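PDB 3PJP: transcription elongation factor SPT6 from Candida glabrata, which binds the phosphorylated C-terminal repeat domain of RNA polymerase II through its tandem SH2 domain, and probably acts as a histone H3-H4 chaperone during transcription elongation. Local coordinates for residues Leu104-Gly113 / Tyr136-Phe147. Numbering follows the deposited sequence. Where two conformers were deposited one is given.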
# COMPACT_ATOMS: atom_id res chain seq x y z
N LEU A 104 -3.98 -6.86 -6.20
CA LEU A 104 -5.13 -5.96 -6.24
C LEU A 104 -5.36 -5.30 -7.60
O LEU A 104 -6.49 -5.29 -8.10
CB LEU A 104 -5.12 -4.95 -5.08
CG LEU A 104 -6.39 -4.09 -4.88
CD1 LEU A 104 -7.64 -4.95 -4.89
CD2 LEU A 104 -6.31 -3.28 -3.59
N THR A 105 -4.32 -4.75 -8.22
CA THR A 105 -4.51 -4.05 -9.50
C THR A 105 -4.87 -5.00 -10.65
O THR A 105 -5.43 -4.57 -11.66
CB THR A 105 -3.29 -3.18 -9.90
OG1 THR A 105 -2.16 -4.01 -10.18
CG2 THR A 105 -2.96 -2.20 -8.78
N SER A 106 -4.57 -6.28 -10.48
CA SER A 106 -4.89 -7.27 -11.51
C SER A 106 -6.32 -7.77 -11.38
O SER A 106 -6.82 -8.50 -12.24
CB SER A 106 -3.93 -8.46 -11.43
OG SER A 106 -4.11 -9.19 -10.22
N ASN A 107 -6.99 -7.37 -10.31
CA ASN A 107 -8.33 -7.87 -10.05
C ASN A 107 -9.38 -7.28 -10.99
O ASN A 107 -9.27 -6.13 -11.40
CB ASN A 107 -8.74 -7.62 -8.60
CG ASN A 107 -9.91 -8.49 -8.18
OD1 ASN A 107 -11.06 -8.07 -8.24
ND2 ASN A 107 -9.61 -9.73 -7.78
N GLU A 108 -10.38 -8.07 -11.34
CA GLU A 108 -11.40 -7.60 -12.27
C GLU A 108 -12.17 -6.40 -11.74
O GLU A 108 -12.78 -5.65 -12.52
CB GLU A 108 -12.38 -8.71 -12.66
CG GLU A 108 -13.10 -9.36 -11.50
CD GLU A 108 -14.10 -10.41 -11.95
OE1 GLU A 108 -14.43 -10.44 -13.16
OE2 GLU A 108 -14.54 -11.22 -11.10
N LYS A 109 -12.15 -6.22 -10.43
CA LYS A 109 -12.85 -5.08 -9.84
C LYS A 109 -11.94 -3.88 -9.58
O LYS A 109 -12.36 -2.90 -8.97
CB LYS A 109 -13.59 -5.50 -8.57
CG LYS A 109 -14.71 -6.50 -8.83
CD LYS A 109 -15.66 -6.61 -7.65
CE LYS A 109 -16.70 -7.70 -7.89
NZ LYS A 109 -16.07 -9.05 -8.02
N PHE A 110 -10.70 -3.95 -10.06
CA PHE A 110 -9.83 -2.79 -9.96
C PHE A 110 -10.07 -1.85 -11.14
O PHE A 110 -10.07 -2.27 -12.30
CB PHE A 110 -8.34 -3.17 -9.92
CG PHE A 110 -7.44 -1.97 -9.90
CD1 PHE A 110 -7.19 -1.30 -8.71
CD2 PHE A 110 -6.90 -1.48 -11.08
CE1 PHE A 110 -6.38 -0.17 -8.70
CE2 PHE A 110 -6.09 -0.35 -11.07
CZ PHE A 110 -5.83 0.30 -9.87
N LYS A 111 -10.28 -0.58 -10.83
CA LYS A 111 -10.46 0.42 -11.88
C LYS A 111 -9.28 1.36 -11.94
O LYS A 111 -8.84 1.90 -10.92
CB LYS A 111 -11.73 1.24 -11.65
CG LYS A 111 -13.01 0.49 -11.94
CD LYS A 111 -13.10 0.08 -13.39
CE LYS A 111 -14.47 -0.49 -13.71
NZ LYS A 111 -14.56 -1.01 -15.10
N ALA A 112 -8.73 1.53 -13.13
CA ALA A 112 -7.73 2.55 -13.32
C ALA A 112 -8.56 3.81 -13.41
O ALA A 112 -9.73 3.77 -13.79
CB ALA A 112 -6.94 2.30 -14.60
N GLY A 113 -7.97 4.94 -13.05
CA GLY A 113 -8.73 6.16 -13.09
C GLY A 113 -8.92 6.73 -11.70
O GLY A 113 -8.68 6.07 -10.70
N TYR A 136 -15.98 -1.15 -6.59
CA TYR A 136 -14.70 -1.15 -7.27
C TYR A 136 -13.59 -0.69 -6.34
O TYR A 136 -13.85 0.04 -5.39
CB TYR A 136 -14.75 -0.24 -8.49
CG TYR A 136 -15.69 -0.74 -9.55
CD1 TYR A 136 -15.47 -1.96 -10.17
CD2 TYR A 136 -16.80 0.01 -9.93
CE1 TYR A 136 -16.34 -2.43 -11.15
CE2 TYR A 136 -17.66 -0.45 -10.91
CZ TYR A 136 -17.43 -1.67 -11.51
OH TYR A 136 -18.30 -2.13 -12.48
N PHE A 137 -12.36 -1.14 -6.61
CA PHE A 137 -11.17 -0.61 -5.97
C PHE A 137 -10.47 0.28 -6.98
O PHE A 137 -10.51 0.01 -8.19
CB PHE A 137 -10.21 -1.75 -5.57
CG PHE A 137 -10.81 -2.75 -4.63
CD1 PHE A 137 -10.86 -2.49 -3.27
CD2 PHE A 137 -11.32 -3.94 -5.11
CE1 PHE A 137 -11.41 -3.42 -2.40
CE2 PHE A 137 -11.87 -4.87 -4.24
CZ PHE A 137 -11.91 -4.61 -2.89
N SER A 138 -9.84 1.34 -6.50
CA SER A 138 -8.99 2.19 -7.33
C SER A 138 -7.83 2.77 -6.51
O SER A 138 -7.84 2.74 -5.28
CB SER A 138 -9.82 3.30 -7.98
OG SER A 138 -10.39 4.13 -6.99
N LEU A 139 -6.80 3.27 -7.19
CA LEU A 139 -5.64 3.78 -6.50
C LEU A 139 -5.87 5.17 -5.91
O LEU A 139 -6.45 6.04 -6.56
CB LEU A 139 -4.43 3.81 -7.43
CG LEU A 139 -3.66 2.49 -7.52
CD1 LEU A 139 -2.70 2.51 -8.71
CD2 LEU A 139 -2.90 2.26 -6.22
N ASN A 140 -5.41 5.35 -4.68
CA ASN A 140 -5.41 6.67 -4.05
C ASN A 140 -4.11 7.36 -4.45
O ASN A 140 -3.05 7.08 -3.90
CB ASN A 140 -5.51 6.54 -2.53
CG ASN A 140 -5.72 7.88 -1.82
OD1 ASN A 140 -5.21 8.92 -2.27
ND2 ASN A 140 -6.46 7.86 -0.72
N TYR A 141 -4.20 8.28 -5.40
CA TYR A 141 -3.00 8.86 -5.97
C TYR A 141 -2.37 9.92 -5.08
O TYR A 141 -1.20 10.28 -5.26
CB TYR A 141 -3.26 9.40 -7.37
CG TYR A 141 -3.58 8.32 -8.38
CD1 TYR A 141 -4.89 8.00 -8.70
CD2 TYR A 141 -2.56 7.60 -9.00
CE1 TYR A 141 -5.18 7.00 -9.62
CE2 TYR A 141 -2.84 6.61 -9.92
CZ TYR A 141 -4.15 6.31 -10.22
OH TYR A 141 -4.44 5.31 -11.13
N GLU A 142 -3.12 10.43 -4.11
CA GLU A 142 -2.59 11.47 -3.24
C GLU A 142 -2.01 10.91 -1.94
O GLU A 142 -1.31 11.62 -1.21
CB GLU A 142 -3.65 12.53 -2.95
CG GLU A 142 -4.02 13.38 -4.17
CD GLU A 142 -4.89 12.62 -5.16
OE1 GLU A 142 -4.82 12.91 -6.37
OE2 GLU A 142 -5.66 11.75 -4.71
N ASN A 143 -2.30 9.65 -1.66
CA ASN A 143 -1.78 9.01 -0.46
C ASN A 143 -1.23 7.66 -0.86
O ASN A 143 -1.92 6.65 -0.75
CB ASN A 143 -2.89 8.84 0.58
CG ASN A 143 -3.55 10.16 0.92
OD1 ASN A 143 -3.22 10.79 1.92
ND2 ASN A 143 -4.48 10.59 0.08
N PRO A 144 0.01 7.64 -1.37
CA PRO A 144 0.57 6.43 -1.97
C PRO A 144 0.52 5.22 -1.04
O PRO A 144 0.93 5.28 0.11
CB PRO A 144 2.03 6.80 -2.25
CG PRO A 144 2.00 8.28 -2.42
CD PRO A 144 0.96 8.77 -1.45
N GLY A 145 -0.00 4.13 -1.58
CA GLY A 145 -0.14 2.91 -0.81
C GLY A 145 -1.56 2.66 -0.35
O GLY A 145 -1.84 1.60 0.18
N TRP A 146 -2.44 3.64 -0.54
CA TRP A 146 -3.86 3.47 -0.20
C TRP A 146 -4.66 3.20 -1.46
O TRP A 146 -4.25 3.56 -2.56
CB TRP A 146 -4.43 4.70 0.51
CG TRP A 146 -3.99 4.87 1.93
CD1 TRP A 146 -2.85 5.48 2.37
CD2 TRP A 146 -4.69 4.44 3.09
NE1 TRP A 146 -2.80 5.45 3.74
CE2 TRP A 146 -3.92 4.82 4.21
CE3 TRP A 146 -5.90 3.77 3.30
CZ2 TRP A 146 -4.32 4.55 5.52
CZ3 TRP A 146 -6.28 3.49 4.60
CH2 TRP A 146 -5.49 3.87 5.69
N PHE A 147 -5.80 2.55 -1.27
CA PHE A 147 -6.77 2.30 -2.31
C PHE A 147 -8.11 2.86 -1.84
O PHE A 147 -8.39 2.91 -0.62
CB PHE A 147 -6.94 0.80 -2.55
CG PHE A 147 -5.74 0.15 -3.16
CD1 PHE A 147 -5.68 -0.05 -4.53
CD2 PHE A 147 -4.69 -0.27 -2.38
CE1 PHE A 147 -4.58 -0.66 -5.11
CE2 PHE A 147 -3.58 -0.87 -2.95
CZ PHE A 147 -3.53 -1.07 -4.32
O HOH W 1 -7.08 3.79 -10.03
O HOH W 2 -16.73 -3.17 -14.55
O HOH W 3 -8.80 6.37 -7.91
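One water is gripped by four groups where the strands at K111 and L139 part: it donates to K111 O (2.7 Å) and G113 O, accepts from L139 N, and makes a longer bond with Y141 OH. A second water links G113 O to S138 OG and L139 O. Before this point the backbones pair directly: F137 N donates to K109 O (2.9 Å), and K111 N reaches F137 O almost straight, at 173°. Strand 110-111 thereby forms the parallel edge of the sheet beside strand 134-139; with helix 115-128 between them, this is a beta-alpha-beta unit within the tandem SH2 domain. K111, bent at chi2 (-62°), lays CE over one face of the Y136 ring, 3.7 Å from CE1. Its NZ makes an off-centre cation-pi contact with that ring and shares a water with Y136 OH; K111 also makes a cation-pi contact with F121. From helix 86-105, L104 forks between two rings: CD2 sits over the centre of the F147 ring, 3.3 Å from its centroid, while CD1 covers the F137 face nearer the rim. F110 sends CZ to L139 CG (3.9 Å) and CE1 to the edge of the F147 ring.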